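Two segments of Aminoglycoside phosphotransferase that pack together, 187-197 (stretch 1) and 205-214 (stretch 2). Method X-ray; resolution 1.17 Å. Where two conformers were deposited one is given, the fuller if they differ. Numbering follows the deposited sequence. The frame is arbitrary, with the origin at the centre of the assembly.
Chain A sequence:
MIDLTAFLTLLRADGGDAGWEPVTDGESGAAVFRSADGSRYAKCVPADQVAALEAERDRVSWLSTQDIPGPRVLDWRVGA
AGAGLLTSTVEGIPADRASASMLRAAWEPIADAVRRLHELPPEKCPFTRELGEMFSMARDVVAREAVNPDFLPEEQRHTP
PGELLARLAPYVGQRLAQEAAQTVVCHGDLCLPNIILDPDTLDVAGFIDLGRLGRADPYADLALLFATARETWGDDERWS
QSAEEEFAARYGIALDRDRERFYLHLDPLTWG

Stretch 1 (187-197) HGDLCLPNIIL
Stretch 2 (205-214) AGFIDLGRLG

Residues 187-197 and 205-214 of the aminoglycoside phosphotransferase pack as two short antiparallel strands, 195-197 and 205-207, whose axes lie 4.9 Å apart with directions at 173°. Strand 205-207 is followed, and strand 195-197 preceded, by non-strand segments that remain in contact as far as Leu213 and His187. Together they bury 713 Å².

Ala205 (phi/psi -82/-38) lies opposite Leu197, CA to CA 4.9 Å. Its N donates to Ile196 O at 2.7 Å, and its CB rests 4.2 Å from Ile196 CG2. Gly206, nearly fully extended at 171/176, forms the hydrogen-bonded pair with Ile196 (-99/131; CA-CA 5.3 Å): Ile196 N donates to Gly206 O at 2.9 Å, and Gly206 N to Ile196 O at 3.3 Å, so that carbonyl accepts two bonds.

Phe207 (-106/149) and Ile195 (-115/119) form the adjacent non-hydrogen-bonded pair, CA-CA 4.8 Å, with both side chains on the same sheet face. The Phe207 ring (chi1 m, chi2 -77°) brings CE1 to 4.2 Å from Ile195 CG1 (chi1 m, chi2 t) and 4.0 Å from Leu190 CD1, closing an apolar cluster. The His187 ring lies obliquely to it, centroids 5.9 Å apart and planes at 56°.

At Ile208 (-129/174; chi1 p, chi2 t) the ladder continues beyond the strand: its N donates to Asn194 O at 3.0 Å. Its CG2 lies 3.9 Å from Ile196 CG1 (chi1 m, chi2 m). Ile208 O accepts from His187 NE2 at 2.8 Å, near the plane of an imidazole set by chi1 t and chi2 -78°. On the other side of that ring, ND1 accepts from Asp189 N at 3.0 Å, fixing its orientation.

Asp209 takes a left-handed conformation (58/61) with chi1 m. Its OD2 comes within 3.2 Å of Asn194 OD1, but both are acceptors and no bond forms; Asn194 (chi1 m) instead donates from ND2 to Asp189 O at 2.9 Å. A water donates to Asp209 O (3.0 Å) and Asp189 OD2 (2.7 Å).

A type I turn spans Leu210 (-93/17), Gly211 (-65/-15), Arg212 (-109/11) and Leu213 (-54/140; chi1 t, chi2 133°, between wells), closed by Leu213 N to Leu210 O at 3.0 Å. Leu210 CD2 (chi1 m, chi2 t) lies 3.5 Å from His187 CD2. A second water donates to His187 O and Asp209 O, both at 2.8 Å, and accepts from Arg212 N at 2.9 Å. Gly188 (103/-19) has CA 3.6 Å from Arg212 O, where an ideal CB would clash. A third water links Gly188 O (2.7 Å) to Arg212 NH1 (2.9 Å; chi1 m, chi2 t, chi3 t). Finally, Leu213 CA approaches His187 O at 3.2 Å.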

# COMPACT_ATOMS: atom_id res chain seq x y z
N HIS A 187 5.24 1.18 5.00
CA HIS A 187 4.39 1.83 3.99
C HIS A 187 2.92 1.46 4.17
O HIS A 187 2.04 2.31 4.06
CB HIS A 187 4.90 1.37 2.61
CG HIS A 187 4.04 1.83 1.51
ND1 HIS A 187 2.85 1.23 1.21
CD2 HIS A 187 4.20 2.87 0.65
CE1 HIS A 187 2.29 1.92 0.22
NE2 HIS A 187 3.12 2.90 -0.16
N GLY A 188 2.70 0.17 4.41
CA GLY A 188 1.39 -0.33 4.76
C GLY A 188 0.66 -1.04 3.66
O GLY A 188 -0.28 -1.78 3.97
N ASP A 189 1.06 -0.82 2.41
CA ASP A 189 0.48 -1.52 1.26
C ASP A 189 1.56 -1.57 0.17
O ASP A 189 1.42 -0.99 -0.91
CB ASP A 189 -0.78 -0.84 0.77
CG ASP A 189 -1.42 -1.53 -0.40
OD1 ASP A 189 -1.21 -2.74 -0.55
OD2 ASP A 189 -2.16 -0.86 -1.15
N LEU A 190 2.63 -2.29 0.47
CA LEU A 190 3.89 -2.20 -0.35
C LEU A 190 3.83 -3.21 -1.49
O LEU A 190 4.75 -4.01 -1.69
CB LEU A 190 5.11 -2.31 0.50
CG LEU A 190 6.42 -1.87 -0.21
CD1 LEU A 190 6.40 -0.35 -0.48
CD2 LEU A 190 7.62 -2.25 0.62
N CYS A 191 2.75 -3.15 -2.28
CA CYS A 191 2.72 -3.85 -3.55
C CYS A 191 3.43 -3.02 -4.59
O CYS A 191 3.51 -1.77 -4.50
CB CYS A 191 1.29 -4.09 -3.94
SG CYS A 191 0.22 -2.73 -3.95
N LEU A 192 3.88 -3.65 -5.68
CA LEU A 192 4.61 -2.92 -6.74
C LEU A 192 3.94 -1.67 -7.30
O LEU A 192 4.65 -0.71 -7.59
CB LEU A 192 4.96 -3.84 -7.91
CG LEU A 192 6.02 -4.89 -7.68
CD1 LEU A 192 6.26 -5.62 -8.98
CD2 LEU A 192 7.32 -4.30 -7.15
N PRO A 193 2.60 -1.62 -7.44
CA PRO A 193 2.00 -0.42 -7.97
C PRO A 193 2.31 0.82 -7.16
O PRO A 193 2.18 1.94 -7.67
CB PRO A 193 0.48 -0.72 -7.95
CG PRO A 193 0.45 -2.22 -8.18
CD PRO A 193 1.60 -2.72 -7.36
N ASN A 194 2.61 0.64 -5.88
CA ASN A 194 2.77 1.77 -4.95
C ASN A 194 4.19 2.27 -4.84
O ASN A 194 4.47 3.18 -4.03
CB ASN A 194 2.10 1.47 -3.63
CG ASN A 194 0.63 1.31 -3.77
OD1 ASN A 194 0.02 1.89 -4.68
ND2 ASN A 194 -0.00 0.61 -2.84
N ILE A 195 5.08 1.73 -5.66
CA ILE A 195 6.50 2.17 -5.71
C ILE A 195 6.67 2.76 -7.11
O ILE A 195 6.51 2.07 -8.10
CB ILE A 195 7.46 1.00 -5.48
CG1 ILE A 195 7.16 0.28 -4.16
CG2 ILE A 195 8.87 1.50 -5.59
CD1 ILE A 195 7.93 -0.96 -3.99
N ILE A 196 7.01 4.05 -7.17
CA ILE A 196 7.18 4.74 -8.46
C ILE A 196 8.68 4.78 -8.74
O ILE A 196 9.47 5.21 -7.88
CB ILE A 196 6.59 6.13 -8.44
CG1 ILE A 196 5.13 6.11 -7.99
CG2 ILE A 196 6.71 6.75 -9.84
CD1 ILE A 196 4.18 5.20 -8.75
N LEU A 197 9.05 4.40 -9.95
CA LEU A 197 10.46 4.35 -10.38
C LEU A 197 10.76 5.51 -11.31
O LEU A 197 9.96 5.90 -12.16
CB LEU A 197 10.74 3.05 -11.13
CG LEU A 197 10.40 1.78 -10.35
CD1 LEU A 197 10.67 0.55 -11.20
CD2 LEU A 197 11.09 1.69 -9.04
N ALA A 205 11.59 6.82 -7.34
CA ALA A 205 11.13 8.21 -7.36
C ALA A 205 10.32 8.54 -6.13
O ALA A 205 10.41 9.68 -5.61
CB ALA A 205 10.31 8.50 -8.61
N GLY A 206 9.50 7.62 -5.65
CA GLY A 206 8.75 7.85 -4.42
C GLY A 206 7.74 6.77 -4.22
O GLY A 206 7.58 5.88 -5.06
N PHE A 207 7.07 6.85 -3.09
CA PHE A 207 5.99 5.94 -2.73
C PHE A 207 4.64 6.66 -2.85
O PHE A 207 4.58 7.86 -2.61
CB PHE A 207 6.16 5.48 -1.29
CG PHE A 207 7.44 4.74 -1.04
CD1 PHE A 207 7.59 3.44 -1.42
CD2 PHE A 207 8.52 5.37 -0.45
CE1 PHE A 207 8.78 2.74 -1.20
CE2 PHE A 207 9.72 4.67 -0.22
CZ PHE A 207 9.80 3.36 -0.59
N ILE A 208 3.59 5.91 -3.19
CA ILE A 208 2.25 6.45 -3.24
C ILE A 208 1.29 5.55 -2.43
O ILE A 208 1.70 4.49 -1.95
CB ILE A 208 1.76 6.63 -4.69
CG1 ILE A 208 1.65 5.28 -5.42
CG2 ILE A 208 2.61 7.63 -5.44
CD1 ILE A 208 0.78 5.33 -6.66
N ASP A 209 0.06 5.99 -2.30
CA ASP A 209 -1.00 5.19 -1.68
C ASP A 209 -0.63 4.78 -0.25
O ASP A 209 -0.56 3.61 0.14
CB ASP A 209 -1.47 4.06 -2.57
CG ASP A 209 -2.24 4.64 -3.81
OD1 ASP A 209 -2.65 5.81 -3.83
OD2 ASP A 209 -2.40 3.91 -4.80
N LEU A 210 -0.43 5.85 0.56
CA LEU A 210 0.11 5.78 1.92
C LEU A 210 -0.90 5.69 3.01
O LEU A 210 -0.59 5.89 4.18
CB LEU A 210 1.04 6.99 2.11
CG LEU A 210 2.27 7.03 1.25
CD1 LEU A 210 2.84 8.40 1.11
CD2 LEU A 210 3.31 6.10 1.79
N GLY A 211 -2.15 5.34 2.67
CA GLY A 211 -3.23 5.35 3.62
C GLY A 211 -3.14 4.39 4.78
O GLY A 211 -3.85 4.56 5.76
N ARG A 212 -2.26 3.37 4.69
CA ARG A 212 -2.01 2.41 5.77
C ARG A 212 -0.66 2.59 6.42
O ARG A 212 -0.26 1.71 7.20
CB ARG A 212 -2.23 0.98 5.27
CG ARG A 212 -3.67 0.68 5.00
CD ARG A 212 -3.85 -0.77 4.52
NE ARG A 212 -5.25 -1.10 4.46
CZ ARG A 212 -5.70 -2.35 4.51
NH1 ARG A 212 -4.87 -3.36 4.53
NH2 ARG A 212 -7.01 -2.57 4.50
N LEU A 213 0.04 3.66 6.16
CA LEU A 213 1.38 3.87 6.73
C LEU A 213 1.30 3.76 8.26
O LEU A 213 0.37 4.27 8.90
CB LEU A 213 1.85 5.24 6.31
CG LEU A 213 3.19 5.69 6.87
CD1 LEU A 213 4.14 6.28 5.85
CD2 LEU A 213 3.14 6.35 8.11
N GLY A 214 2.31 3.12 8.86
CA GLY A 214 2.38 3.10 10.31
C GLY A 214 3.21 1.98 10.80
O GLY A 214 3.65 1.10 10.04
O HOH W 1 -0.39 2.48 2.71
O HOH W 2 -2.26 -3.50 3.29
O HOH W 3 -2.83 1.66 -0.35